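Local coordinates for Non-heme chloroperoxidase CPO-A1 (Streptomyces aureofaciens, PDB 1A8Q), which brominates and chlorinates as a cofactor-free haloperoxidase and may supply the chlorination step of 7-chlorotetracycline biosynthesis, at residues D137-L148 and G192-Y201; T215-V226 and E243-I254. All blocks are in the same frame, centred on the assembly; numbering follows the deposited sequence.

How the contacts relate
Contact 1 joins two helices of the insertion that follows strand 112-118, whereas contact 2 joins the last two strands of the central sheet and the loops at their ends. The centres lie about 22 Å apart and the two do not touch, yet both approach the active site: F199 of contact 1 comes within about 8 Å of H252, side chain to side chain, while contact 2 itself holds D223 and H252. Each is partly buried. In 137-148/192-201 apolar side chains mesh and charged ones line one flank; in 215-226/243-254 backbone hydrogen bonds do most of the joining, and two of its buried polar side chains, D223 and H252, belong to the catalytic triad.

Contact 1: D137-L148 and G192-Y201; sequences DEVFDALKNGVL and GVRCVDAFGY
D137-L148 and G192-Y201 pack as an antiparallel helix pair in the helical cap of the alpha/beta-hydrolase fold, the part inserted between strands 112-118 and 215-220. The segment axes approach to 9.0 Å and their directions differ by 171°. F140 is a knob seated in a hole formed by V196, F199, G200 and Y201. G200 CA lies over one face of the F140 ring, 3.8 Å from the ring centroid, a close CH-pi contact helped by the absence of a side chain at G200. The F199 ring presents its edge to F140 CE1 and L143 CD1; its side chain is about 6 Å from that of S94, so this helix pair borders the catalytic site. At the other end V193 CG1 touches both V147 CG1, at 3.7 Å, and L148 CG.

K144 runs across V196, its CG 3.7 Å from V196 CB, and the bend at chi3 (-84°) turns its amine to D197. There NZ meets the syn lone pair of OD1 at 2.7 Å, while R194 NH2 binds OD2 in a nearly straight bond, so the carboxylate is held from both oxygens and R194 passes the network on to E190. A water bridges K144 NZ, D141 OD1 and the hydroxyl of Y201. That hydroxyl donates in turn to D137, with OH 2.6 Å from OD1 on the anti side of the carboxylate.

Contact 2: T215-V226 and E243-I254; sequences TLVVHGDDDQVV and ELKVYEGSSHGI
D223 and H252 both extend their side chains with CG anti to the backbone N (chi1 -169° and -170°), which brings carboxylate and imidazole together. H252 ND1 donates to the syn lone pair of D223 OD2 at 2.8 Å, in the ring plane and nearly straight. D223 OD1 accepts from V225 N, an Asx turn, and from V226 N, above the carboxylate plane; both help to fix the carboxylate, while a water links OD2 to G220 N and S251 O. V225 CB lies over one face of the H252 imidazole, 3.9 Å from the ring centroid. V226 CG2 comes within 3.4 Å of H252 CE1. With S94, whose OG is hydrogen-bonded to H252 NE2, the pair completes the catalytic triad of the alpha/beta-hydrolase fold. Both loops leave neighbouring parallel strands, 215-220 and edge strand 243-247, of a beta-alpha-beta unit with helix 232-238. Alternating backbone bonds from E243 N to T215 O through D221 N to Y247 O join them. On the face toward helix 260-272, V218 CG1 sits over the centre of the Y247 ring, 3.6 Å from the centroid. Past the strands, the type II turn Y247-S250 is gripped by D221, whose OD1 accepts a hydrogen bond from G249 N at 2.7 Å.

Contact 1: D137-L148 and G192-Y201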
loop_
_atom_site.group_PDB
_atom_site.type_symbol
_atom_site.label_atom_id
_atom_site.label_comp_id
_atom_site.label_asym_id
_atom_site.label_seq_id
_atom_site.Cartn_x
_atom_site.Cartn_y
_atom_site.Cartn_z
ATOM N N ASP A 137 -3.364 13.930 15.565
ATOM C CA ASP A 137 -2.316 14.659 14.871
ATOM C C ASP A 137 -0.922 14.430 15.460
ATOM O O ASP A 137 0.059 14.447 14.709
ATOM C CB ASP A 137 -2.443 16.176 14.994
ATOM C CG ASP A 137 -3.494 16.790 14.118
ATOM O OD1 ASP A 137 -3.216 17.040 12.934
ATOM O OD2 ASP A 137 -4.558 17.021 14.736
ATOM N N GLU A 138 -0.824 14.293 16.779
ATOM C CA GLU A 138 0.463 14.122 17.436
ATOM C C GLU A 138 1.219 12.902 16.885
ATOM O O GLU A 138 2.466 12.889 16.903
ATOM C CB GLU A 138 0.355 13.877 18.932
ATOM C CG GLU A 138 -0.427 14.738 19.873
ATOM C CD GLU A 138 -0.952 13.930 21.057
ATOM O OE1 GLU A 138 -1.472 12.803 20.861
ATOM O OE2 GLU A 138 -0.857 14.415 22.208
ATOM N N VAL A 139 0.510 11.862 16.479
ATOM C CA VAL A 139 1.185 10.676 15.919
ATOM C C VAL A 139 1.889 11.041 14.618
ATOM O O VAL A 139 3.054 10.639 14.395
ATOM C CB VAL A 139 0.158 9.546 15.734
ATOM C CG1 VAL A 139 0.747 8.398 14.906
ATOM C CG2 VAL A 139 -0.253 9.041 17.127
ATOM N N PHE A 140 1.217 11.769 13.747
ATOM C CA PHE A 140 1.828 12.143 12.457
ATOM C C PHE A 140 2.990 13.082 12.702
ATOM O O PHE A 140 4.055 12.995 12.064
ATOM C CB PHE A 140 0.779 12.794 11.552
ATOM C CG PHE A 140 -0.321 11.788 11.283
ATOM C CD1 PHE A 140 -0.057 10.571 10.698
ATOM C CD2 PHE A 140 -1.626 12.086 11.585
ATOM C CE1 PHE A 140 -1.049 9.650 10.438
ATOM C CE2 PHE A 140 -2.639 11.171 11.321
ATOM C CZ PHE A 140 -2.369 9.959 10.731
ATOM N N ASP A 141 2.808 13.992 13.678
ATOM C CA ASP A 141 3.958 14.872 14.002
ATOM C C ASP A 141 5.160 14.031 14.398
ATOM O O ASP A 141 6.305 14.381 14.018
ATOM C CB ASP A 141 3.603 15.808 15.155
ATOM C CG ASP A 141 2.577 16.863 14.808
ATOM O OD1 ASP A 141 2.372 17.166 13.624
ATOM O OD2 ASP A 141 1.951 17.391 15.762
ATOM N N ALA A 142 4.975 13.030 15.249
ATOM C CA ALA A 142 6.026 12.170 15.746
ATOM C C ALA A 142 6.672 11.379 14.606
ATOM O O ALA A 142 7.907 11.214 14.614
ATOM C CB ALA A 142 5.575 11.171 16.812
ATOM N N LEU A 143 5.878 10.887 13.649
ATOM C CA LEU A 143 6.530 10.193 12.513
ATOM C C LEU A 143 7.450 11.125 11.750
ATOM O O LEU A 143 8.564 10.727 11.366
ATOM C CB LEU A 143 5.491 9.632 11.543
ATOM C CG LEU A 143 4.561 8.613 12.218
ATOM C CD1 LEU A 143 3.490 8.214 11.184
ATOM C CD2 LEU A 143 5.312 7.340 12.626
ATOM N N LYS A 144 6.994 12.357 11.474
ATOM C CA LYS A 144 7.814 13.263 10.694
ATOM C C LYS A 144 9.058 13.670 11.488
ATOM O O LYS A 144 10.150 13.739 10.885
ATOM C CB LYS A 144 7.053 14.537 10.294
ATOM C CG LYS A 144 5.948 14.244 9.283
ATOM C CD LYS A 144 5.211 15.545 8.955
ATOM C CE LYS A 144 4.142 15.788 10.019
ATOM N NZ LYS A 144 3.360 16.999 9.604
ATOM N N ASN A 145 8.892 13.898 12.791
ATOM C CA ASN A 145 10.064 14.263 13.606
ATOM C C ASN A 145 11.054 13.104 13.699
ATOM O O ASN A 145 12.257 13.366 13.772
ATOM C CB ASN A 145 9.663 14.675 15.026
ATOM C CG ASN A 145 10.825 15.305 15.774
ATOM O OD1 ASN A 145 10.852 15.420 16.999
ATOM N ND2 ASN A 145 11.871 15.737 15.074
ATOM N N GLY A 146 10.562 11.866 13.673
ATOM C CA GLY A 146 11.480 10.720 13.739
ATOM C C GLY A 146 12.315 10.684 12.488
ATOM O O GLY A 146 13.538 10.388 12.596
ATOM N N VAL A 147 11.697 10.851 11.312
ATOM C CA VAL A 147 12.461 10.797 10.062
ATOM C C VAL A 147 13.504 11.919 10.032
ATOM O O VAL A 147 14.619 11.735 9.542
ATOM C CB VAL A 147 11.521 10.949 8.856
ATOM C CG1 VAL A 147 12.261 11.093 7.537
ATOM C CG2 VAL A 147 10.546 9.753 8.816
ATOM N N LEU A 148 13.116 13.107 10.515
ATOM C CA LEU A 148 14.075 14.230 10.479
ATOM C C LEU A 148 15.124 14.177 11.548
ATOM O O LEU A 148 16.197 14.828 11.330
ATOM C CB LEU A 148 13.291 15.561 10.604
ATOM C CG LEU A 148 12.465 15.860 9.340
ATOM C CD1 LEU A 148 11.506 17.012 9.611
ATOM C CD2 LEU A 148 13.324 16.137 8.118
ATOM N N GLY A 192 9.986 10.544 2.713
ATOM C CA GLY A 192 9.747 10.063 4.063
ATOM C C GLY A 192 8.765 10.977 4.802
ATOM O O GLY A 192 7.696 10.554 5.274
ATOM N N VAL A 193 9.090 12.265 4.839
ATOM C CA VAL A 193 8.202 13.213 5.551
ATOM C C VAL A 193 6.986 13.656 4.777
ATOM O O VAL A 193 5.872 13.671 5.349
ATOM C CB VAL A 193 9.021 14.486 5.937
ATOM C CG1 VAL A 193 10.205 14.093 6.820
ATOM C CG2 VAL A 193 9.478 15.262 4.737
ATOM N N ARG A 194 7.015 13.912 3.471
ATOM C CA ARG A 194 5.864 14.421 2.752
ATOM C C ARG A 194 4.784 13.342 2.618
ATOM O O ARG A 194 3.592 13.693 2.562
ATOM C CB ARG A 194 6.197 14.851 1.318
ATOM C CG ARG A 194 7.065 16.100 1.219
ATOM C CD ARG A 194 6.150 17.345 1.255
ATOM N NE ARG A 194 5.678 17.528 2.625
ATOM C CZ ARG A 194 6.420 18.086 3.580
ATOM N NH1 ARG A 194 7.645 18.496 3.262
ATOM N NH2 ARG A 194 5.970 18.252 4.830
ATOM N N CYS A 195 5.232 12.070 2.541
ATOM C CA CYS A 195 4.168 11.041 2.472
ATOM C C CYS A 195 3.359 11.022 3.758
ATOM O O CYS A 195 2.147 10.673 3.667
ATOM C CB CYS A 195 4.813 9.649 2.308
ATOM S SG CYS A 195 5.292 9.389 0.567
ATOM N N VAL A 196 3.907 11.316 4.923
ATOM C CA VAL A 196 3.136 11.349 6.157
ATOM C C VAL A 196 2.006 12.378 6.058
ATOM O O VAL A 196 0.850 12.084 6.406
ATOM C CB VAL A 196 4.013 11.685 7.374
ATOM C CG1 VAL A 196 3.179 11.676 8.654
ATOM C CG2 VAL A 196 5.108 10.608 7.461
ATOM N N ASP A 197 2.333 13.578 5.612
ATOM C CA ASP A 197 1.326 14.629 5.424
ATOM C C ASP A 197 0.249 14.121 4.459
ATOM O O ASP A 197 -0.941 14.377 4.661
ATOM C CB ASP A 197 1.901 15.916 4.845
ATOM C CG ASP A 197 2.680 16.736 5.862
ATOM O OD1 ASP A 197 2.502 16.566 7.061
ATOM O OD2 ASP A 197 3.505 17.579 5.444
ATOM N N ALA A 198 0.693 13.483 3.370
ATOM C CA ALA A 198 -0.320 13.024 2.428
ATOM C C ALA A 198 -1.165 11.916 3.049
ATOM O O ALA A 198 -2.391 11.971 2.838
ATOM C CB ALA A 198 0.329 12.526 1.139
ATOM N N PHE A 199 -0.562 10.882 3.650
ATOM C CA PHE A 199 -1.441 9.765 4.060
ATOM C C PHE A 199 -2.228 10.051 5.319
ATOM O O PHE A 199 -3.281 9.429 5.513
ATOM C CB PHE A 199 -0.657 8.461 4.167
ATOM C CG PHE A 199 0.339 8.242 5.257
ATOM C CD1 PHE A 199 0.026 8.223 6.595
ATOM C CD2 PHE A 199 1.653 7.892 4.888
ATOM C CE1 PHE A 199 0.951 7.916 7.577
ATOM C CE2 PHE A 199 2.583 7.626 5.868
ATOM C CZ PHE A 199 2.267 7.611 7.197
ATOM N N GLY A 200 -1.774 11.005 6.136
ATOM C CA GLY A 200 -2.451 11.264 7.399
ATOM C C GLY A 200 -3.751 12.053 7.132
ATOM O O GLY A 200 -4.682 11.885 7.916
ATOM N N TYR A 201 -3.698 12.934 6.152
ATOM C CA TYR A 201 -4.750 13.980 6.090
ATOM C C TYR A 201 -5.627 13.912 4.865
ATOM O O TYR A 201 -6.635 14.654 4.799
ATOM C CB TYR A 201 -4.034 15.352 6.175
ATOM C CG TYR A 201 -3.406 15.536 7.554
ATOM C CD1 TYR A 201 -4.095 16.078 8.627
ATOM C CD2 TYR A 201 -2.080 15.126 7.763
ATOM C CE1 TYR A 201 -3.533 16.196 9.886
ATOM C CE2 TYR A 201 -1.518 15.233 9.022
ATOM C CZ TYR A 201 -2.217 15.808 10.056
ATOM O OH TYR A 201 -1.600 15.869 11.296
HETATM O O HOH W 1 1.293 16.511 11.329
#

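Contact 2: T215-V226 and E243-I254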
loop_
_atom_site.group_PDB
_atom_site.type_symbol
_atom_site.label_atom_id
_atom_site.label_comp_id
_atom_site.label_asym_id
_atom_site.label_seq_id
_atom_site.Cartn_x
_atom_site.Cartn_y
_atom_site.Cartn_z
ATOM N N THR A 215 -14.327 -5.489 -4.971
ATOM C CA THR A 215 -13.234 -4.984 -4.156
ATOM C C THR A 215 -13.174 -5.808 -2.894
ATOM O O THR A 215 -14.207 -6.068 -2.260
ATOM C CB THR A 215 -13.470 -3.494 -3.784
ATOM O OG1 THR A 215 -13.489 -2.701 -4.982
ATOM C CG2 THR A 215 -12.327 -3.064 -2.863
ATOM N N LEU A 216 -11.998 -6.304 -2.548
ATOM C CA LEU A 216 -11.775 -7.010 -1.317
ATOM C C LEU A 216 -10.985 -6.119 -0.362
ATOM O O LEU A 216 -9.944 -5.604 -0.769
ATOM C CB LEU A 216 -10.915 -8.260 -1.599
ATOM C CG LEU A 216 -10.468 -9.047 -0.374
ATOM C CD1 LEU A 216 -11.584 -9.677 0.431
ATOM C CD2 LEU A 216 -9.491 -10.151 -0.838
ATOM N N VAL A 217 -11.465 -5.975 0.841
ATOM C CA VAL A 217 -10.770 -5.175 1.858
ATOM C C VAL A 217 -10.298 -6.141 2.918
ATOM O O VAL A 217 -11.083 -6.926 3.480
ATOM C CB VAL A 217 -11.734 -4.126 2.472
ATOM C CG1 VAL A 217 -10.968 -3.343 3.540
ATOM C CG2 VAL A 217 -12.243 -3.191 1.375
ATOM N N VAL A 218 -8.971 -6.257 3.156
ATOM C CA VAL A 218 -8.423 -7.135 4.182
ATOM C C VAL A 218 -7.746 -6.275 5.253
ATOM O O VAL A 218 -7.074 -5.338 4.828
ATOM C CB VAL A 218 -7.337 -8.076 3.579
ATOM C CG1 VAL A 218 -6.663 -8.929 4.645
ATOM C CG2 VAL A 218 -8.016 -8.986 2.542
ATOM N N HIS A 219 -7.907 -6.545 6.548
ATOM C CA HIS A 219 -7.243 -5.674 7.515
ATOM C C HIS A 219 -7.061 -6.459 8.796
ATOM O O HIS A 219 -7.972 -7.229 9.175
ATOM C CB HIS A 219 -8.154 -4.456 7.781
ATOM C CG HIS A 219 -7.448 -3.179 8.119
ATOM N ND1 HIS A 219 -7.448 -2.135 7.279
ATOM C CD2 HIS A 219 -6.718 -2.837 9.210
ATOM C CE1 HIS A 219 -6.731 -1.122 7.787
ATOM N NE2 HIS A 219 -6.283 -1.540 8.954
ATOM N N GLY A 220 -5.920 -6.280 9.441
ATOM C CA GLY A 220 -5.690 -6.999 10.703
ATOM C C GLY A 220 -6.347 -6.192 11.823
ATOM O O GLY A 220 -6.267 -4.961 11.807
ATOM N N ASP A 221 -6.776 -6.868 12.889
ATOM C CA ASP A 221 -7.313 -6.091 14.009
ATOM C C ASP A 221 -6.296 -5.822 15.091
ATOM O O ASP A 221 -6.651 -5.294 16.138
ATOM C CB ASP A 221 -8.559 -6.796 14.572
ATOM C CG ASP A 221 -8.255 -8.056 15.313
ATOM O OD1 ASP A 221 -7.095 -8.423 15.607
ATOM O OD2 ASP A 221 -9.275 -8.736 15.668
ATOM N N ASP A 222 -4.999 -6.114 14.840
ATOM C CA ASP A 222 -3.948 -5.617 15.704
ATOM C C ASP A 222 -3.001 -4.700 14.912
ATOM O O ASP A 222 -1.767 -4.719 15.093
ATOM C CB ASP A 222 -3.163 -6.756 16.370
ATOM C CG ASP A 222 -2.255 -6.253 17.469
ATOM O OD1 ASP A 222 -2.601 -5.269 18.157
ATOM O OD2 ASP A 222 -1.129 -6.775 17.614
ATOM N N ASP A 223 -3.596 -3.958 13.989
ATOM C CA ASP A 223 -2.802 -3.022 13.161
ATOM C C ASP A 223 -2.546 -1.770 13.994
ATOM O O ASP A 223 -3.423 -0.952 14.292
ATOM C CB ASP A 223 -3.542 -2.775 11.855
ATOM C CG ASP A 223 -2.709 -2.046 10.829
ATOM O OD1 ASP A 223 -1.905 -1.181 11.267
ATOM O OD2 ASP A 223 -2.875 -2.333 9.637
ATOM N N GLN A 224 -1.264 -1.608 14.326
ATOM C CA GLN A 224 -0.851 -0.484 15.195
ATOM C C GLN A 224 -0.449 0.723 14.392
ATOM O O GLN A 224 0.057 1.724 14.957
ATOM C CB GLN A 224 0.323 -0.991 16.055
ATOM C CG GLN A 224 -0.008 -2.104 17.018
ATOM C CD GLN A 224 1.155 -2.653 17.817
ATOM O OE1 GLN A 224 2.150 -1.948 18.017
ATOM N NE2 GLN A 224 1.049 -3.886 18.295
ATOM N N VAL A 225 -0.630 0.716 13.085
ATOM C CA VAL A 225 -0.243 1.819 12.199
ATOM C C VAL A 225 -1.494 2.445 11.573
ATOM O O VAL A 225 -1.654 3.683 11.566
ATOM C CB VAL A 225 0.704 1.339 11.086
ATOM C CG1 VAL A 225 1.147 2.457 10.143
ATOM C CG2 VAL A 225 1.971 0.692 11.681
ATOM N N VAL A 226 -2.378 1.608 11.030
ATOM C CA VAL A 226 -3.592 2.042 10.339
ATOM C C VAL A 226 -4.766 1.385 11.058
ATOM O O VAL A 226 -5.009 0.205 10.909
ATOM C CB VAL A 226 -3.530 1.667 8.857
ATOM C CG1 VAL A 226 -4.806 2.056 8.104
ATOM C CG2 VAL A 226 -2.330 2.360 8.171
ATOM N N GLU A 243 -16.213 -6.684 -0.207
ATOM C CA GLU A 243 -16.135 -7.717 0.801
ATOM C C GLU A 243 -15.098 -7.366 1.865
ATOM O O GLU A 243 -14.059 -6.823 1.450
ATOM C CB GLU A 243 -15.713 -9.086 0.208
ATOM C CG GLU A 243 -16.183 -9.310 -1.209
ATOM C CD GLU A 243 -15.669 -10.511 -1.971
ATOM O OE1 GLU A 243 -14.723 -11.242 -1.605
ATOM O OE2 GLU A 243 -16.229 -10.732 -3.079
ATOM N N LEU A 244 -15.340 -7.629 3.132
ATOM C CA LEU A 244 -14.330 -7.340 4.156
ATOM C C LEU A 244 -13.870 -8.637 4.798
ATOM O O LEU A 244 -14.688 -9.525 5.084
ATOM C CB LEU A 244 -14.907 -6.431 5.247
ATOM C CG LEU A 244 -14.093 -6.238 6.522
ATOM C CD1 LEU A 244 -12.880 -5.326 6.241
ATOM C CD2 LEU A 244 -14.926 -5.554 7.614
ATOM N N LYS A 245 -12.549 -8.844 4.974
ATOM C CA LYS A 245 -12.051 -9.988 5.706
ATOM C C LYS A 245 -11.174 -9.449 6.835
ATOM O O LYS A 245 -10.140 -8.824 6.529
ATOM C CB LYS A 245 -11.249 -10.966 4.822
ATOM C CG LYS A 245 -12.108 -11.731 3.821
ATOM C CD LYS A 245 -11.312 -12.784 3.028
ATOM C CE LYS A 245 -12.342 -13.700 2.341
ATOM N NZ LYS A 245 -11.703 -14.965 1.889
ATOM N N VAL A 246 -11.586 -9.601 8.073
ATOM C CA VAL A 246 -10.808 -9.181 9.228
ATOM C C VAL A 246 -9.824 -10.294 9.595
ATOM O O VAL A 246 -10.222 -11.444 9.760
ATOM C CB VAL A 246 -11.680 -8.836 10.434
ATOM C CG1 VAL A 246 -10.848 -8.519 11.677
ATOM C CG2 VAL A 246 -12.580 -7.684 9.967
ATOM N N TYR A 247 -8.544 -9.925 9.709
ATOM C CA TYR A 247 -7.549 -10.945 10.110
ATOM C C TYR A 247 -7.310 -10.785 11.593
ATOM O O TYR A 247 -6.601 -9.867 12.040
ATOM C CB TYR A 247 -6.251 -10.782 9.310
ATOM C CG TYR A 247 -6.220 -11.397 7.935
ATOM C CD1 TYR A 247 -7.349 -11.680 7.190
ATOM C CD2 TYR A 247 -4.983 -11.656 7.324
ATOM C CE1 TYR A 247 -7.292 -12.215 5.907
ATOM C CE2 TYR A 247 -4.901 -12.124 6.048
ATOM C CZ TYR A 247 -6.041 -12.499 5.369
ATOM O OH TYR A 247 -5.924 -12.942 4.091
ATOM N N GLU A 248 -7.884 -11.663 12.415
ATOM C CA GLU A 248 -7.739 -11.552 13.863
ATOM C C GLU A 248 -6.289 -11.702 14.297
ATOM O O GLU A 248 -5.594 -12.633 13.926
ATOM C CB GLU A 248 -8.638 -12.621 14.561
ATOM C CG GLU A 248 -10.108 -12.295 14.331
ATOM C CD GLU A 248 -11.057 -13.006 15.278
ATOM O OE1 GLU A 248 -10.642 -13.943 15.989
ATOM O OE2 GLU A 248 -12.247 -12.604 15.283
ATOM N N GLY A 249 -5.822 -10.782 15.126
ATOM C CA GLY A 249 -4.470 -10.786 15.652
ATOM C C GLY A 249 -3.387 -10.341 14.685
ATOM O O GLY A 249 -2.202 -10.452 15.078
ATOM N N SER A 250 -3.704 -9.869 13.496
ATOM C CA SER A 250 -2.663 -9.583 12.510
ATOM C C SER A 250 -2.204 -8.121 12.574
ATOM O O SER A 250 -2.982 -7.224 12.850
ATOM C CB SER A 250 -3.137 -9.882 11.089
ATOM O OG SER A 250 -3.135 -11.309 10.941
ATOM N N SER A 251 -0.928 -7.939 12.208
ATOM C CA SER A 251 -0.368 -6.586 12.209
ATOM C C SER A 251 -0.554 -5.859 10.897
ATOM O O SER A 251 -1.266 -6.216 9.974
ATOM C CB SER A 251 1.148 -6.781 12.431
ATOM O OG SER A 251 1.799 -7.326 11.285
ATOM N N HIS A 252 0.156 -4.728 10.774
ATOM C CA HIS A 252 0.162 -3.917 9.587
ATOM C C HIS A 252 1.015 -4.584 8.499
ATOM O O HIS A 252 0.873 -4.246 7.324
ATOM C CB HIS A 252 0.783 -2.530 9.892
ATOM C CG HIS A 252 0.597 -1.548 8.764
ATOM N ND1 HIS A 252 -0.677 -1.244 8.322
ATOM C CD2 HIS A 252 1.416 -0.800 8.015
ATOM C CE1 HIS A 252 -0.618 -0.410 7.312
ATOM N NE2 HIS A 252 0.645 -0.062 7.128
ATOM N N GLY A 253 1.861 -5.549 8.843
ATOM C CA GLY A 253 2.766 -6.157 7.890
ATOM C C GLY A 253 2.374 -7.575 7.452
ATOM O O GLY A 253 3.266 -8.370 7.120
ATOM N N ILE A 254 1.088 -7.800 7.228
ATOM C CA ILE A 254 0.573 -9.115 6.818
ATOM C C ILE A 254 1.268 -9.718 5.626
ATOM O O ILE A 254 1.551 -10.946 5.647
ATOM C CB ILE A 254 -0.944 -8.955 6.515
ATOM C CG1 ILE A 254 -1.762 -8.799 7.803
ATOM C CG2 ILE A 254 -1.472 -10.121 5.695
ATOM C CD1 ILE A 254 -3.118 -8.149 7.490
HETATM O O HOH W 2 -3.489 -4.813 9.085
HETATM O O HOH W 3 -0.399 -9.086 16.656
HETATM O O HOH W 4 0.880 -3.451 13.516
#